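Local coordinates for protein putative ABC transporter subunit, substrate-binding component (Rhodopseudomonas palustris, PDB 4EVQ) that binds 4-hydroxybenzoate as the solute-binding component of an ABC transporter, and so probably delivers lignin-derived aromatic acids for uptake, at residues T89-V94 with W159-G164. Residues are numbered along the deposited sequence; the frame is centred on the assembly and turned at random.
With PHB (p-hydroxybenzoic acid), chain H.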
loop_
_atom_site.group_PDB
_atom_site.type_symbol
_atom_site.label_atom_id
_atom_site.label_comp_id
_atom_site.label_asym_id
_atom_site.label_seq_id
_atom_site.Cartn_x
_atom_site.Cartn_y
_atom_site.Cartn_z
ATOM N N THR A 89 -3.216 -3.488 -8.375
ATOM C CA THR A 89 -2.877 -2.137 -8.751
ATOM C C THR A 89 -2.829 -1.264 -7.488
ATOM O O THR A 89 -2.711 -1.807 -6.368
ATOM C CB THR A 89 -3.868 -1.631 -9.777
ATOM O OG1 THR A 89 -3.499 -0.277 -10.180
ATOM C CG2 THR A 89 -5.291 -1.612 -9.252
ATOM N N VAL A 90 -2.914 0.050 -7.632
ATOM C CA VAL A 90 -2.913 0.996 -6.512
ATOM C C VAL A 90 -4.247 1.293 -5.907
ATOM O O VAL A 90 -4.412 1.167 -4.699
ATOM C CB VAL A 90 -2.228 2.319 -6.953
ATOM C CG1 VAL A 90 -2.393 3.431 -5.918
ATOM C CG2 VAL A 90 -0.729 2.073 -7.215
ATOM N N HIS A 91 -5.210 1.683 -6.720
ATOM C CA HIS A 91 -6.531 2.149 -6.260
ATOM C C HIS A 91 -7.445 0.958 -5.953
ATOM O O HIS A 91 -7.593 0.069 -6.783
ATOM C CB HIS A 91 -7.098 3.037 -7.379
ATOM C CG HIS A 91 -8.416 3.693 -7.087
ATOM N ND1 HIS A 91 -9.611 3.005 -7.045
ATOM C CD2 HIS A 91 -8.740 5.000 -6.969
ATOM C CE1 HIS A 91 -10.605 3.857 -6.871
ATOM N NE2 HIS A 91 -10.103 5.075 -6.799
ATOM N N SER A 92 -8.006 0.937 -4.761
ATOM C CA SER A 92 -8.798 -0.197 -4.312
ATOM C C SER A 92 -10.001 -0.494 -5.160
ATOM O O SER A 92 -10.380 -1.647 -5.287
ATOM C CB SER A 92 -9.281 0.012 -2.880
ATOM O OG SER A 92 -8.304 -0.295 -1.917
ATOM N N GLY A 93 -10.648 0.522 -5.710
ATOM C CA GLY A 93 -11.790 0.267 -6.573
ATOM C C GLY A 93 -11.382 -0.429 -7.877
ATOM O O GLY A 93 -12.071 -1.357 -8.316
ATOM N N VAL A 94 -10.286 -0.001 -8.494
ATOM C CA VAL A 94 -9.785 -0.722 -9.672
ATOM C C VAL A 94 -9.380 -2.127 -9.288
ATOM O O VAL A 94 -9.705 -3.088 -9.991
ATOM C CB VAL A 94 -8.568 0.016 -10.283
ATOM C CG1 VAL A 94 -7.976 -0.715 -11.503
ATOM C CG2 VAL A 94 -8.916 1.432 -10.636
ATOM N N TRP A 159 -10.633 10.881 1.224
ATOM C CA TRP A 159 -11.348 10.842 -0.033
ATOM C C TRP A 159 -12.509 9.844 0.017
ATOM O O TRP A 159 -12.421 8.792 0.677
ATOM C CB TRP A 159 -10.396 10.452 -1.177
ATOM C CG TRP A 159 -9.558 11.572 -1.705
ATOM C CD1 TRP A 159 -9.987 12.832 -2.010
ATOM C CD2 TRP A 159 -8.171 11.533 -2.030
ATOM N NE1 TRP A 159 -8.970 13.553 -2.538
ATOM C CE2 TRP A 159 -7.835 12.788 -2.577
ATOM C CE3 TRP A 159 -7.193 10.545 -1.973
ATOM C CZ2 TRP A 159 -6.546 13.093 -3.028
ATOM C CZ3 TRP A 159 -5.954 10.826 -2.432
ATOM C CH2 TRP A 159 -5.620 12.097 -2.929
ATOM N N LYS A 160 -13.574 10.183 -0.706
ATOM C CA LYS A 160 -14.787 9.398 -0.752
ATOM C C LYS A 160 -14.655 8.256 -1.791
ATOM O O LYS A 160 -15.181 8.301 -2.896
ATOM C CB LYS A 160 -15.990 10.275 -1.033
ATOM C CG LYS A 160 -17.328 9.543 -0.808
ATOM C CD LYS A 160 -18.557 10.411 -0.835
ATOM C CE LYS A 160 -19.790 9.519 -0.723
ATOM N NZ LYS A 160 -20.011 8.655 -1.917
ATOM N N TYR A 161 -13.915 7.230 -1.410
ATOM C CA TYR A 161 -13.876 6.004 -2.176
ATOM C C TYR A 161 -13.487 4.892 -1.204
ATOM O O TYR A 161 -13.149 5.160 -0.057
ATOM C CB TYR A 161 -12.981 6.084 -3.425
ATOM C CG TYR A 161 -11.494 5.844 -3.208
ATOM C CD1 TYR A 161 -10.708 6.835 -2.696
ATOM C CD2 TYR A 161 -10.870 4.649 -3.579
ATOM C CE1 TYR A 161 -9.341 6.660 -2.542
ATOM C CE2 TYR A 161 -9.532 4.472 -3.422
ATOM C CZ TYR A 161 -8.756 5.471 -2.908
ATOM O OH TYR A 161 -7.409 5.312 -2.766
ATOM N N ALA A 162 -13.437 3.659 -1.704
ATOM C CA ALA A 162 -13.302 2.480 -0.839
ATOM C C ALA A 162 -12.143 2.543 0.121
ATOM O O ALA A 162 -12.275 2.146 1.259
ATOM C CB ALA A 162 -13.245 1.191 -1.674
ATOM N N ALA A 163 -10.978 2.966 -0.337
ATOM C CA ALA A 163 -9.835 2.898 0.524
ATOM C C ALA A 163 -9.965 3.853 1.679
ATOM O O ALA A 163 -9.615 3.512 2.825
ATOM C CB ALA A 163 -8.529 3.123 -0.218
ATOM N N GLY A 164 -10.423 5.066 1.395
ATOM C CA GLY A 164 -10.623 6.026 2.475
ATOM C C GLY A 164 -11.689 5.529 3.428
ATOM O O GLY A 164 -11.512 5.573 4.657
HETATM C "C1'" PHB H . -5.971 2.268 -2.212
HETATM O "O1'" PHB H . -6.825 2.770 -2.977
HETATM O "O2'" PHB H . -6.075 1.065 -1.748
HETATM C C1 PHB H . -4.766 3.012 -1.788
HETATM C C2 PHB H . -4.292 4.053 -2.586
HETATM C C3 PHB H . -3.173 4.768 -2.186
HETATM C C4 PHB H . -2.562 4.461 -1.015
HETATM C C5 PHB H . -3.000 3.418 -0.219
HETATM C C6 PHB H . -4.101 2.722 -0.620
HETATM O O4 PHB H . -1.476 5.146 -0.607
#
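His91 and Tyr161 meet across the ligand cleft of a two-domain periplasmic binding protein of the leucine-binding family, a worked example of two lobes closing on a bound solute. Each residue is the N-cap of a helix, 92-105 on one lobe and 162-177 on the other, and the two helix starts converge on the carboxylate of p-hydroxybenzoic acid.

One direct contact between the lobes is aromatic. The two rings form an offset stack, centroids 4.2 Å apart and planes inclined by 22°, with Tyr161 CE2 over the centre of the imidazole and His91 NE2 3.3 Å from Tyr161 CD2. CG of His91 stands anti to the backbone N (chi1 -177°), and the ring's ND1 accepts weak capping bonds from Gly93 N and Val94 N. Phe190 meets both rings of the stack.

Polar contacts run through the ligand. O1' is gripped from both segments, by Ser92 N at 2.8 Å and by Tyr161 OH at 2.6 Å; O1' lies at the edge of the Tyr161 ring, near its plane. Ser92 OG donates to O2'. The first-turn amide and the helix start behind it would be expected to stabilise a carboxylate charge, while Tyr29 OH, also of the pocket, is hydrogen-bonded to Tyr161 OH.

The remaining contacts are van der Waals. Ser92 CB faces Ala162 CB at 4.3 Å, whereas the Ala163 methyl touches both Ser92 and the ligand: its CB lies 3.8 Å from Ser92 OG and 3.3 Å from the ligand's O1'.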